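Local coordinates for protein sugar phosphate isomerase/epimerase (Parabacteroides distasonis, PDB 3L23) that binds a magnesium ion in a xylose isomerase-like TIM barrel and is probably a sugar phosphate isomerase or epimerase, at residues Glu108-Thr113 with Leu125-Met130; Gln197-Met202 with Val211-Asp216; Glu229-His234 with Phe261-Ala266; Asp281-Thr284 with Lys290-Ala293. All blocks are in the same frame, centred on the assembly; numbering follows the deposited sequence.

How the interactions relate
The four contacts follow one another along a single TIM barrel chain, each closing before the next opens. Interactions 1 and 2 pack outer helices on strands 124-127 and 211-216 of the same sheet. Their centres lie about 16 Å apart, and they touch where I126 meets Y212 and E214. Interaction 2 also carries D216 of the magnesium site. Interaction 3 joins two neighbouring outer helices. Its centre is about 14 Å from that of interaction 2, and Y230 reaches D200 and M215. Interaction 4 lies at the surface, about 8 Å from interaction 3 at the nearest atoms. Together they sample the barrel from its strands, one carrying a metal ligand, to the outer helices and a surface loop.

Interaction 1. Residues Glu108-Thr113 with Leu125-Met130. With EDO (1,2-ethanediol), chain E.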
loop_
_atom_site.group_PDB
_atom_site.type_symbol
_atom_site.label_atom_id
_atom_site.label_comp_id
_atom_site.label_asym_id
_atom_site.label_seq_id
_atom_site.Cartn_x
_atom_site.Cartn_y
_atom_site.Cartn_z
ATOM N N GLU A 108 -17.678 6.116 -8.687
ATOM C CA GLU A 108 -17.374 7.467 -9.175
ATOM C C GLU A 108 -15.967 7.907 -8.757
ATOM O O GLU A 108 -15.218 8.506 -9.542
ATOM C CB GLU A 108 -18.451 8.434 -8.668
ATOM C CG GLU A 108 -18.218 9.922 -8.943
ATOM C CD GLU A 108 -19.405 10.805 -8.523
ATOM O OE1 GLU A 108 -20.504 10.287 -8.233
ATOM O OE2 GLU A 108 -19.235 12.042 -8.500
ATOM N N TYR A 109 -15.604 7.602 -7.512
ATOM C CA TYR A 109 -14.274 7.870 -7.018
ATOM C C TYR A 109 -13.251 7.106 -7.827
ATOM O O TYR A 109 -12.249 7.673 -8.252
ATOM C CB TYR A 109 -14.124 7.455 -5.547
ATOM C CG TYR A 109 -12.728 7.658 -5.055
ATOM C CD1 TYR A 109 -12.318 8.889 -4.558
ATOM C CD2 TYR A 109 -11.802 6.641 -5.123
ATOM C CE1 TYR A 109 -11.032 9.101 -4.170
ATOM C CE2 TYR A 109 -10.545 6.851 -4.725
ATOM C CZ TYR A 109 -10.163 8.064 -4.227
ATOM O OH TYR A 109 -8.831 8.219 -3.870
ATOM N N TRP A 110 -13.477 5.814 -8.019
ATOM C CA TRP A 110 -12.480 5.004 -8.716
ATOM C C TRP A 110 -12.301 5.464 -10.175
ATOM O O TRP A 110 -11.176 5.506 -10.666
ATOM C CB TRP A 110 -12.794 3.496 -8.634
ATOM C CG TRP A 110 -12.456 2.954 -7.280
ATOM C CD1 TRP A 110 -13.298 2.391 -6.406
ATOM C CD2 TRP A 110 -11.158 2.966 -6.653
ATOM N NE1 TRP A 110 -12.640 2.047 -5.253
ATOM C CE2 TRP A 110 -11.313 2.385 -5.378
ATOM C CE3 TRP A 110 -9.889 3.410 -7.053
ATOM C CZ2 TRP A 110 -10.240 2.213 -4.510
ATOM C CZ3 TRP A 110 -8.838 3.272 -6.197
ATOM C CH2 TRP A 110 -9.017 2.673 -4.928
ATOM N N LYS A 111 -13.391 5.797 -10.847
ATOM C CA LYS A 111 -13.296 6.274 -12.235
ATOM C C LYS A 111 -12.395 7.525 -12.343
ATOM O O LYS A 111 -11.439 7.536 -13.119
ATOM C CB LYS A 111 -14.674 6.560 -12.833
ATOM C CG LYS A 111 -14.585 7.053 -14.276
ATOM C CD LYS A 111 -15.898 7.007 -14.982
ATOM C CE LYS A 111 -15.775 7.522 -16.450
ATOM N NZ LYS A 111 -17.092 7.672 -17.009
ATOM N N ALA A 112 -12.693 8.542 -11.543
ATOM C CA ALA A 112 -11.925 9.805 -11.560
ATOM C C ALA A 112 -10.483 9.601 -11.132
ATOM O O ALA A 112 -9.564 10.145 -11.736
ATOM C CB ALA A 112 -12.586 10.805 -10.665
ATOM N N THR A 113 -10.274 8.830 -10.072
ATOM C CA THR A 113 -8.939 8.562 -9.560
ATOM C C THR A 113 -8.092 7.729 -10.534
ATOM O O THR A 113 -6.919 8.050 -10.767
ATOM C CB THR A 113 -9.078 7.881 -8.190
ATOM O OG1 THR A 113 -9.854 8.766 -7.362
ATOM C CG2 THR A 113 -7.702 7.569 -7.543
ATOM N N LEU A 125 -2.486 0.952 -8.670
ATOM C CA LEU A 125 -3.398 1.815 -7.907
ATOM C C LEU A 125 -3.941 0.938 -6.779
ATOM O O LEU A 125 -4.555 -0.110 -7.033
ATOM C CB LEU A 125 -4.516 2.342 -8.806
ATOM C CG LEU A 125 -5.395 3.430 -8.199
ATOM C CD1 LEU A 125 -4.598 4.635 -7.734
ATOM C CD2 LEU A 125 -6.523 3.840 -9.186
ATOM N N ILE A 126 -3.698 1.362 -5.536
ATOM C CA ILE A 126 -3.864 0.498 -4.355
ATOM C C ILE A 126 -4.634 1.211 -3.237
ATOM O O ILE A 126 -4.366 2.364 -2.930
ATOM C CB ILE A 126 -2.490 0.034 -3.824
ATOM C CG1 ILE A 126 -1.773 -0.849 -4.858
ATOM C CG2 ILE A 126 -2.615 -0.695 -2.480
ATOM C CD1 ILE A 126 -0.306 -1.230 -4.615
ATOM N N GLN A 127 -5.627 0.518 -2.676
ATOM C CA GLN A 127 -6.373 0.958 -1.487
ATOM C C GLN A 127 -5.677 0.385 -0.255
ATOM O O GLN A 127 -5.522 -0.835 -0.159
ATOM C CB GLN A 127 -7.809 0.475 -1.519
ATOM C CG GLN A 127 -8.549 0.864 -0.264
ATOM C CD GLN A 127 -10.001 0.575 -0.372
ATOM O OE1 GLN A 127 -10.572 0.630 -1.477
ATOM N NE2 GLN A 127 -10.640 0.277 0.769
ATOM N N PRO A 128 -5.195 1.254 0.651
ATOM C CA PRO A 128 -4.465 0.771 1.859
ATOM C C PRO A 128 -5.223 0.684 3.164
ATOM O O PRO A 128 -4.668 0.156 4.128
ATOM C CB PRO A 128 -3.368 1.812 1.989
ATOM C CG PRO A 128 -4.091 3.088 1.637
ATOM C CD PRO A 128 -5.077 2.721 0.527
HETATM N N MSE A 129 -6.462 1.174 3.250
HETATM C CA MSE A 129 -7.227 1.145 4.489
HETATM C C MSE A 129 -8.439 0.216 4.392
HETATM O O MSE A 129 -9.152 0.239 3.423
HETATM C CB MSE A 129 -7.713 2.554 4.888
HETATM C CG MSE A 129 -8.364 2.639 6.285
HETATM SE SE MSE A 129 -7.026 2.102 7.741
HETATM C CE MSE A 129 -5.676 3.015 6.991
HETATM N N MSE A 130 -8.644 -0.599 5.426
HETATM C CA MSE A 130 -9.750 -1.535 5.458
HETATM C C MSE A 130 -11.086 -0.831 5.713
HETATM O O MSE A 130 -11.199 0.016 6.637
HETATM C CB MSE A 130 -9.524 -2.580 6.575
HETATM C CG MSE A 130 -10.358 -3.815 6.384
HETATM SE SE MSE A 130 -10.211 -5.067 7.869
HETATM C CE MSE A 130 -11.199 -4.243 9.078
HETATM C C1 EDO E . -11.056 12.197 -6.146
HETATM O O1 EDO E . -10.711 11.753 -7.451
HETATM C C2 EDO E . -9.757 12.302 -5.377
HETATM O O2 EDO E . -9.847 13.225 -4.296
HETATM O O HOH W 1 -13.112 0.451 -2.756
#
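W110 meets L125 and Q127 through the rim of its indole. W110 CZ3 lies 3.8 Å from L125 CD2, and this methyl sits near the ring plane. T113 CG2 adds a looser touch on L125 CD2. Q127 reaches the indole with its amide oxygen. Its side chain is extended, with CG anti to the backbone N (chi1 177°), and Q127 OE1 comes to 3.4 Å from W110 CZ2. The amide and the ring are nearly coplanar, 15° apart.

The polar link is a water. It accepts from W110 NE1 at 3.0 Å and donates to Q127 OE1 at 2.8 Å. The amide is held at its other end, where Q127 NE2 gives an almost straight bond of 3.0 Å to M129 O. Y98 OH also bonds Q127 NE2.

T113 OG1 lies over the Y109 ring, bonds Y109 O at 2.8 Å and takes a bond from an ethanediol, probably from the crystallisation liquor. A valine here would probably cost Y109 O its side-chain donor, though T113 N would still bond it. Helix segment 108-113 runs roughly antiparallel to strand segment 125-127, as expected for an outer helix leading into the next parallel strand of a TIM barrel.

Interaction 2. Residues Gln197-Met202 with Val211-Asp216; sequences QIYDLM and VYFEMD. With MG (magnesium ion), chain B.
F213 and M215 receive the side chain of Y199 from helix 198-205. F213 comes first and points its CB toward the helix. With CG anti to the carbonyl carbon (chi1 -66°), the ring lies against Y199. The F213 and Y199 rings meet obliquely, with centroids 5.3 Å apart and planes at 71°. Y199 CE1 lies 3.7 Å from F213 CD2, and Y199 OH lies 3.5 Å from F213 CB. The far end of the phenylalanine ring reaches the helix, with F213 CZ 4.0 Å from M202 CB.

E214 points its CB away from the helix, and its OE1 bonds H79. M215, a selenomethionine, bends at its last torsion (chi3 -85°) and sets CE 3.6 Å from Y199 CE2. A leucine in place of Y199 would probably open a gap beside F213 and M215 where the phenol ring now packs.

D216 ends the strand. D216 OD2 binds the magnesium ion at 2.0 Å, beside two waters. H165, H242 and E275 complete the site. D216 OD1 caps the following helix by accepting from W219 N. No hydrogen bond joins the two segments, so the strand bearing this metal ligand is packed on its helix by apolar and aromatic contacts.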
loop_
_atom_site.group_PDB
_atom_site.type_symbol
_atom_site.label_atom_id
_atom_site.label_comp_id
_atom_site.label_asym_id
_atom_site.label_seq_id
_atom_site.Cartn_x
_atom_site.Cartn_y
_atom_site.Cartn_z
ATOM N N GLN A 197 -10.240 -15.368 9.573
ATOM C CA GLN A 197 -9.554 -14.109 9.438
ATOM C C GLN A 197 -10.119 -13.355 8.236
ATOM O O GLN A 197 -10.302 -13.930 7.154
ATOM C CB GLN A 197 -8.041 -14.313 9.282
ATOM C CG GLN A 197 -7.409 -14.960 10.532
ATOM C CD GLN A 197 -5.903 -15.091 10.474
ATOM O OE1 GLN A 197 -5.224 -14.856 11.482
ATOM N NE2 GLN A 197 -5.365 -15.433 9.280
ATOM N N ILE A 198 -10.354 -12.063 8.421
ATOM C CA ILE A 198 -10.848 -11.216 7.317
ATOM C C ILE A 198 -9.992 -11.342 6.075
ATOM O O ILE A 198 -10.518 -11.477 4.979
ATOM C CB ILE A 198 -11.022 -9.721 7.773
ATOM C CG1 ILE A 198 -12.149 -9.606 8.782
ATOM C CG2 ILE A 198 -11.308 -8.792 6.570
ATOM C CD1 ILE A 198 -12.094 -8.328 9.612
ATOM N N TYR A 199 -8.664 -11.306 6.209
ATOM C CA TYR A 199 -7.787 -11.387 5.040
ATOM C C TYR A 199 -8.005 -12.675 4.226
ATOM O O TYR A 199 -7.942 -12.660 2.967
ATOM C CB TYR A 199 -6.338 -11.280 5.511
ATOM C CG TYR A 199 -5.315 -10.887 4.457
ATOM C CD1 TYR A 199 -5.300 -9.598 3.910
ATOM C CD2 TYR A 199 -4.363 -11.799 4.008
ATOM C CE1 TYR A 199 -4.360 -9.243 2.957
ATOM C CE2 TYR A 199 -3.423 -11.433 3.062
ATOM C CZ TYR A 199 -3.426 -10.183 2.542
ATOM O OH TYR A 199 -2.513 -9.798 1.583
ATOM N N ASP A 200 -8.190 -13.791 4.927
ATOM C CA ASP A 200 -8.502 -15.073 4.258
ATOM C C ASP A 200 -9.804 -15.010 3.473
ATOM O O ASP A 200 -9.880 -15.562 2.385
ATOM C CB ASP A 200 -8.470 -16.215 5.249
ATOM C CG ASP A 200 -7.100 -16.389 5.827
ATOM O OD1 ASP A 200 -6.152 -16.158 5.064
ATOM O OD2 ASP A 200 -6.946 -16.722 7.007
ATOM N N LEU A 201 -10.809 -14.317 3.998
ATOM C CA LEU A 201 -12.050 -14.114 3.280
ATOM C C LEU A 201 -11.817 -13.218 2.059
ATOM O O LEU A 201 -12.440 -13.420 1.006
ATOM C CB LEU A 201 -13.136 -13.514 4.189
ATOM C CG LEU A 201 -13.540 -14.331 5.426
ATOM C CD1 LEU A 201 -14.468 -13.520 6.314
ATOM C CD2 LEU A 201 -14.128 -15.688 5.015
HETATM N N MSE A 202 -10.921 -12.231 2.178
HETATM C CA MSE A 202 -10.648 -11.337 1.053
HETATM C C MSE A 202 -10.001 -12.100 -0.089
HETATM O O MSE A 202 -10.368 -11.919 -1.253
HETATM C CB MSE A 202 -9.768 -10.153 1.481
HETATM C CG MSE A 202 -10.515 -9.139 2.336
HETATM SE SE MSE A 202 -9.203 -7.701 2.716
HETATM C CE MSE A 202 -10.455 -6.470 3.518
ATOM N N VAL A 211 -8.284 -8.577 -8.697
ATOM C CA VAL A 211 -7.769 -8.016 -7.422
ATOM C C VAL A 211 -6.476 -8.704 -7.052
ATOM O O VAL A 211 -6.390 -9.927 -7.134
ATOM C CB VAL A 211 -8.792 -8.247 -6.303
ATOM C CG1 VAL A 211 -8.246 -7.912 -4.901
ATOM C CG2 VAL A 211 -10.130 -7.499 -6.621
ATOM N N TYR A 212 -5.486 -7.905 -6.655
ATOM C CA TYR A 212 -4.213 -8.437 -6.164
ATOM C C TYR A 212 -3.923 -7.730 -4.858
ATOM O O TYR A 212 -4.563 -6.726 -4.491
ATOM C CB TYR A 212 -3.052 -8.215 -7.164
ATOM C CG TYR A 212 -2.764 -6.748 -7.367
ATOM C CD1 TYR A 212 -3.485 -6.001 -8.296
ATOM C CD2 TYR A 212 -1.766 -6.095 -6.640
ATOM C CE1 TYR A 212 -3.248 -4.628 -8.448
ATOM C CE2 TYR A 212 -1.544 -4.744 -6.763
ATOM C CZ TYR A 212 -2.278 -4.012 -7.680
ATOM O OH TYR A 212 -2.052 -2.650 -7.779
ATOM N N PHE A 213 -2.921 -8.241 -4.166
ATOM C CA PHE A 213 -2.562 -7.775 -2.856
ATOM C C PHE A 213 -1.129 -7.232 -2.774
ATOM O O PHE A 213 -0.185 -7.791 -3.378
ATOM C CB PHE A 213 -2.786 -8.915 -1.824
ATOM C CG PHE A 213 -4.248 -9.275 -1.661
ATOM C CD1 PHE A 213 -4.877 -10.103 -2.521
ATOM C CD2 PHE A 213 -5.011 -8.669 -0.675
ATOM C CE1 PHE A 213 -6.241 -10.356 -2.422
ATOM C CE2 PHE A 213 -6.388 -8.915 -0.557
ATOM C CZ PHE A 213 -6.994 -9.748 -1.418
ATOM N N GLU A 214 -0.991 -6.111 -2.062
ATOM C CA GLU A 214 0.317 -5.570 -1.706
ATOM C C GLU A 214 0.447 -5.918 -0.243
ATOM O O GLU A 214 -0.135 -5.223 0.588
ATOM C CB GLU A 214 0.380 -4.052 -1.906
ATOM C CG GLU A 214 1.684 -3.391 -1.475
ATOM C CD GLU A 214 1.677 -1.928 -1.678
ATOM O OE1 GLU A 214 0.816 -1.252 -1.095
ATOM O OE2 GLU A 214 2.520 -1.420 -2.436
HETATM N N MSE A 215 1.237 -6.945 0.081
HETATM C CA MSE A 215 1.314 -7.407 1.467
HETATM C C MSE A 215 2.325 -6.546 2.228
HETATM O O MSE A 215 3.488 -6.414 1.819
HETATM C CB MSE A 215 1.720 -8.875 1.557
HETATM C CG MSE A 215 2.061 -9.315 2.981
HETATM SE SE MSE A 215 1.963 -11.208 3.221
HETATM C CE MSE A 215 0.112 -11.342 3.567
ATOM N N ASP A 216 1.883 -5.950 3.324
ATOM C CA ASP A 216 2.793 -5.215 4.210
ATOM C C ASP A 216 3.321 -6.227 5.200
ATOM O O ASP A 216 2.584 -6.723 6.067
ATOM C CB ASP A 216 2.090 -4.057 4.877
ATOM C CG ASP A 216 3.012 -3.199 5.713
ATOM O OD1 ASP A 216 3.688 -3.759 6.579
ATOM O OD2 ASP A 216 2.977 -1.962 5.547
HETATM MG MG MG B . 2.400 -0.306 4.614
HETATM O O HOH W 2 1.370 0.218 6.402
HETATM O O HOH W 3 1.448 1.775 4.014
#

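Interaction 3. Residues Glu229-His234 with Phe261-Ala266; sequences EYMQKH and FKQMYA
Q232 and Q263 make the direct polar link between these helices. Q232 NE2 donates to Q263 OE1 at 2.9 Å, with an N-H...O angle of 167°. The acceptor lies in the Q232 amide plane, but the donor stands well above the carbonyl plane of Q263. The two amide planes are 75° apart. The aliphatic part of Q232 also touches this amide, with Q232 CG 3.5 Å from Q263 CD.

Next to this bond M231, a selenomethionine, packs on the aliphatic part of Q263, with M231 CB 3.7 Å from Q263 CG. In one of its two conformers M231 CE is 3.9 Å from Q263 CB, and M231 SE comes to 3.9 Å from M264 N.

The Q263 chain bends at chi2, which turns its amide across Q232. Q263 NE2 then bonds N267 OD1, so both ends of the amide are engaged. N267 also donates to M231 O and ties the second helix to the backbone of the first. On the inner side M231 and M264 pack on L241 of strand 238-243. Helix segments 229-233 and 261-266 run nearly parallel, their axes 14° apart. This is the side-by-side packing of neighbouring outer helices in a TIM barrel.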
loop_
_atom_site.group_PDB
_atom_site.type_symbol
_atom_site.label_atom_id
_atom_site.label_comp_id
_atom_site.label_asym_id
_atom_site.label_seq_id
_atom_site.Cartn_x
_atom_site.Cartn_y
_atom_site.Cartn_z
ATOM N N GLU A 229 4.714 -17.553 4.958
ATOM C CA GLU A 229 3.650 -18.528 4.739
ATOM C C GLU A 229 2.582 -18.034 3.767
ATOM O O GLU A 229 2.104 -18.807 2.924
ATOM C CB GLU A 229 2.973 -18.897 6.068
ATOM C CG GLU A 229 1.828 -19.891 5.934
ATOM C CD GLU A 229 1.042 -20.146 7.252
ATOM O OE1 GLU A 229 1.195 -19.382 8.255
ATOM O OE2 GLU A 229 0.274 -21.139 7.243
ATOM N N TYR A 230 2.175 -16.773 3.896
ATOM C CA TYR A 230 1.189 -16.189 2.977
ATOM C C TYR A 230 1.697 -16.177 1.528
ATOM O O TYR A 230 0.962 -16.540 0.589
ATOM C CB TYR A 230 0.727 -14.784 3.422
ATOM C CG TYR A 230 -0.533 -14.888 4.231
ATOM C CD1 TYR A 230 -1.760 -15.036 3.618
ATOM C CD2 TYR A 230 -0.486 -14.914 5.631
ATOM C CE1 TYR A 230 -2.938 -15.190 4.381
ATOM C CE2 TYR A 230 -1.612 -15.085 6.363
ATOM C CZ TYR A 230 -2.846 -15.242 5.741
ATOM O OH TYR A 230 -3.968 -15.427 6.539
HETATM N N MSE A 231 2.931 -15.733 1.325
HETATM C CA MSE A 231 3.535 -15.775 -0.023
HETATM C C MSE A 231 3.613 -17.221 -0.575
HETATM O O MSE A 231 3.383 -17.450 -1.758
HETATM C CB MSE A 231 4.935 -15.123 -0.032
HETATM C CG MSE A 231 4.891 -13.625 -0.175
HETATM SE SE MSE A 231 6.693 -12.893 -0.282
HETATM C CE MSE A 231 7.198 -12.957 1.612
ATOM N N GLN A 232 3.923 -18.190 0.276
ATOM C CA GLN A 232 4.004 -19.593 -0.184
ATOM C C GLN A 232 2.633 -20.130 -0.546
ATOM O O GLN A 232 2.486 -20.879 -1.513
ATOM C CB GLN A 232 4.655 -20.476 0.873
ATOM C CG GLN A 232 6.151 -20.180 1.078
ATOM C CD GLN A 232 6.759 -20.847 2.337
ATOM O OE1 GLN A 232 6.088 -21.590 3.038
ATOM N NE2 GLN A 232 8.033 -20.616 2.579
ATOM N N LYS A 233 1.631 -19.764 0.246
ATOM C CA LYS A 233 0.253 -20.271 0.033
ATOM C C LYS A 233 -0.466 -19.581 -1.109
ATOM O O LYS A 233 -1.226 -20.229 -1.838
ATOM C CB LYS A 233 -0.589 -20.133 1.312
ATOM C CG LYS A 233 -0.309 -21.161 2.395
ATOM N N HIS A 234 -0.229 -18.279 -1.286
ATOM C CA HIS A 234 -0.931 -17.458 -2.283
ATOM C C HIS A 234 0.002 -16.715 -3.226
ATOM O O HIS A 234 -0.125 -15.490 -3.422
ATOM C CB HIS A 234 -1.864 -16.460 -1.543
ATOM C CG HIS A 234 -2.856 -17.120 -0.632
ATOM N ND1 HIS A 234 -4.008 -17.708 -1.098
ATOM C CD2 HIS A 234 -2.843 -17.334 0.707
ATOM C CE1 HIS A 234 -4.666 -18.262 -0.089
ATOM N NE2 HIS A 234 -4.002 -18.022 1.023
ATOM N N PHE A 261 12.928 -11.684 1.785
ATOM C CA PHE A 261 13.465 -11.451 0.430
ATOM C C PHE A 261 13.697 -12.738 -0.362
ATOM O O PHE A 261 13.452 -12.777 -1.562
ATOM C CB PHE A 261 14.732 -10.612 0.459
ATOM C CG PHE A 261 14.454 -9.149 0.509
ATOM C CD1 PHE A 261 14.242 -8.488 1.756
ATOM C CD2 PHE A 261 14.335 -8.419 -0.668
ATOM C CE1 PHE A 261 13.957 -7.125 1.806
ATOM C CE2 PHE A 261 14.052 -7.069 -0.614
ATOM C CZ PHE A 261 13.862 -6.425 0.605
ATOM N N LYS A 262 14.149 -13.788 0.306
ATOM C CA LYS A 262 14.305 -15.075 -0.354
ATOM C C LYS A 262 12.976 -15.491 -0.964
ATOM O O LYS A 262 12.891 -15.912 -2.147
ATOM C CB LYS A 262 14.783 -16.111 0.651
ATOM C CG LYS A 262 14.875 -17.506 0.089
ATOM C CD LYS A 262 15.688 -18.400 0.978
ATOM C CE LYS A 262 15.367 -19.839 0.709
ATOM N NZ LYS A 262 16.338 -20.708 1.397
ATOM N N GLN A 263 11.926 -15.379 -0.161
ATOM C CA GLN A 263 10.617 -15.785 -0.620
ATOM C C GLN A 263 10.086 -14.853 -1.731
ATOM O O GLN A 263 9.444 -15.315 -2.669
ATOM C CB GLN A 263 9.604 -15.883 0.551
ATOM C CG GLN A 263 8.338 -16.612 0.134
ATOM C CD GLN A 263 8.574 -18.071 -0.219
ATOM O OE1 GLN A 263 9.203 -18.829 0.568
ATOM N NE2 GLN A 263 8.125 -18.491 -1.425
HETATM N N MSE A 264 10.347 -13.557 -1.607
HETATM C CA MSE A 264 9.936 -12.578 -2.600
HETATM C C MSE A 264 10.497 -12.951 -4.000
HETATM O O MSE A 264 9.746 -12.986 -5.002
HETATM C CB MSE A 264 10.385 -11.174 -2.178
HETATM C CG MSE A 264 9.790 -10.068 -3.034
HETATM SE SE MSE A 264 10.624 -8.359 -2.637
HETATM C CE MSE A 264 12.159 -8.609 -3.674
ATOM N N TYR A 265 11.792 -13.289 -4.046
ATOM C CA TYR A 265 12.496 -13.663 -5.277
ATOM C C TYR A 265 12.012 -15.016 -5.796
ATOM O O TYR A 265 11.771 -15.135 -6.988
ATOM C CB TYR A 265 14.021 -13.626 -5.077
ATOM C CG TYR A 265 14.549 -12.241 -4.885
ATOM C CD1 TYR A 265 14.235 -11.214 -5.771
ATOM C CD2 TYR A 265 15.325 -11.922 -3.781
ATOM C CE1 TYR A 265 14.691 -9.916 -5.544
ATOM C CE2 TYR A 265 15.777 -10.659 -3.579
ATOM C CZ TYR A 265 15.455 -9.645 -4.437
ATOM O OH TYR A 265 15.942 -8.364 -4.167
ATOM N N ALA A 266 11.821 -16.005 -4.917
ATOM C CA ALA A 266 11.260 -17.299 -5.307
ATOM C C ALA A 266 9.883 -17.124 -5.984
ATOM O O ALA A 266 9.548 -17.793 -6.964
ATOM C CB ALA A 266 11.120 -18.226 -4.103
#

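Interaction 4. Residues Asp281-Thr284 with Lys290-Ala293; sequences DGRT and KDCA
The guanidinium of R283 meets D291 at its edge, not over a face. The D291 carboxylate oxygen OD2 lies near the guanidinium plane, and so does CG behind it. The carboxylate plane is turned by 36° against it. This is an end-on salt bridge in which NH1 and NH2 share one oxygen. It ties the loop between strand 272-274 and helix 285-298 of the TIM barrel to the second turn of that helix.

R283 NH1 donates to D291 OD2 at 2.8 Å, nearly along the C-O axis of the carboxylate. R283 NH2 donates to the same D291 OD2 at 2.9 Å, from above the carboxylate plane. Both come from the same face of that plane. Neither bond is straight, with angles of 148° and 142°, as expected when two nitrogens converge on one atom. The R283 chain bends at chi3, which carries the guanidinium to the helix. The arginine and aspartate side chains meet at about a right angle.

G282 has a positive phi, and a side chain there would jam against the carbonyl oxygen of D281. T284 stands at the N-cap, where its OG1 bonds A287 N. Next to D291, K290 NZ forms a separate salt bridge with D294. At its backbone, R283 N makes a weak bond of 3.4 Å to D281 OD1.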
loop_
_atom_site.group_PDB
_atom_site.type_symbol
_atom_site.label_atom_id
_atom_site.label_comp_id
_atom_site.label_asym_id
_atom_site.label_seq_id
_atom_site.Cartn_x
_atom_site.Cartn_y
_atom_site.Cartn_z
ATOM N N ASP A 281 12.351 7.987 18.259
ATOM C CA ASP A 281 13.520 8.456 19.005
ATOM C C ASP A 281 13.976 9.911 18.745
ATOM O O ASP A 281 15.119 10.275 19.031
ATOM C CB ASP A 281 14.684 7.484 18.732
ATOM C CG ASP A 281 15.039 7.371 17.262
ATOM O OD1 ASP A 281 14.432 8.091 16.446
ATOM O OD2 ASP A 281 15.918 6.539 16.923
ATOM N N GLY A 282 13.097 10.730 18.188
ATOM C CA GLY A 282 13.392 12.146 17.979
ATOM C C GLY A 282 14.108 12.488 16.673
ATOM O O GLY A 282 14.356 13.668 16.390
ATOM N N ARG A 283 14.468 11.469 15.915
ATOM C CA ARG A 283 15.160 11.650 14.661
ATOM C C ARG A 283 14.162 12.041 13.558
ATOM O O ARG A 283 12.958 11.771 13.663
ATOM C CB ARG A 283 15.893 10.386 14.266
ATOM C CG ARG A 283 16.970 9.873 15.230
ATOM C CD ARG A 283 17.546 8.572 14.749
ATOM N NE ARG A 283 18.389 8.759 13.573
ATOM C CZ ARG A 283 18.729 7.827 12.694
ATOM N NH1 ARG A 283 18.252 6.591 12.743
ATOM N NH2 ARG A 283 19.503 8.149 11.694
ATOM N N THR A 284 14.680 12.639 12.492
ATOM C CA THR A 284 13.842 12.950 11.327
ATOM C C THR A 284 13.508 11.721 10.501
ATOM O O THR A 284 14.183 10.705 10.562
ATOM C CB THR A 284 14.525 13.959 10.373
ATOM O OG1 THR A 284 15.696 13.371 9.754
ATOM C CG2 THR A 284 14.831 15.258 11.124
ATOM N N LYS A 290 17.092 7.092 5.156
ATOM C CA LYS A 290 18.470 6.813 4.736
ATOM C C LYS A 290 18.989 5.507 5.303
ATOM O O LYS A 290 19.525 4.670 4.567
ATOM C CB LYS A 290 19.370 7.954 5.190
ATOM C CG LYS A 290 20.889 7.792 4.919
ATOM C CD LYS A 290 21.201 7.806 3.425
ATOM C CE LYS A 290 22.694 8.128 3.094
ATOM N NZ LYS A 290 23.654 7.117 3.735
ATOM N N ASP A 291 18.786 5.316 6.598
ATOM C CA ASP A 291 19.267 4.135 7.280
ATOM C C ASP A 291 18.601 2.864 6.716
ATOM O O ASP A 291 19.247 1.808 6.595
ATOM C CB ASP A 291 19.024 4.237 8.784
ATOM C CG ASP A 291 19.968 5.203 9.490
ATOM O OD1 ASP A 291 20.974 5.687 8.896
ATOM O OD2 ASP A 291 19.739 5.448 10.689
ATOM N N CYS A 292 17.311 2.965 6.391
ATOM C CA CYS A 292 16.603 1.846 5.734
ATOM C C CYS A 292 17.221 1.483 4.358
ATOM O O CYS A 292 17.404 0.314 4.035
ATOM C CB CYS A 292 15.119 2.123 5.589
ATOM S SG CYS A 292 14.238 2.170 7.196
ATOM N N ALA A 293 17.531 2.490 3.537
ATOM C CA ALA A 293 18.175 2.263 2.252
ATOM C C ALA A 293 19.518 1.606 2.462
ATOM O O ALA A 293 19.852 0.660 1.764
ATOM C CB ALA A 293 18.367 3.612 1.481
#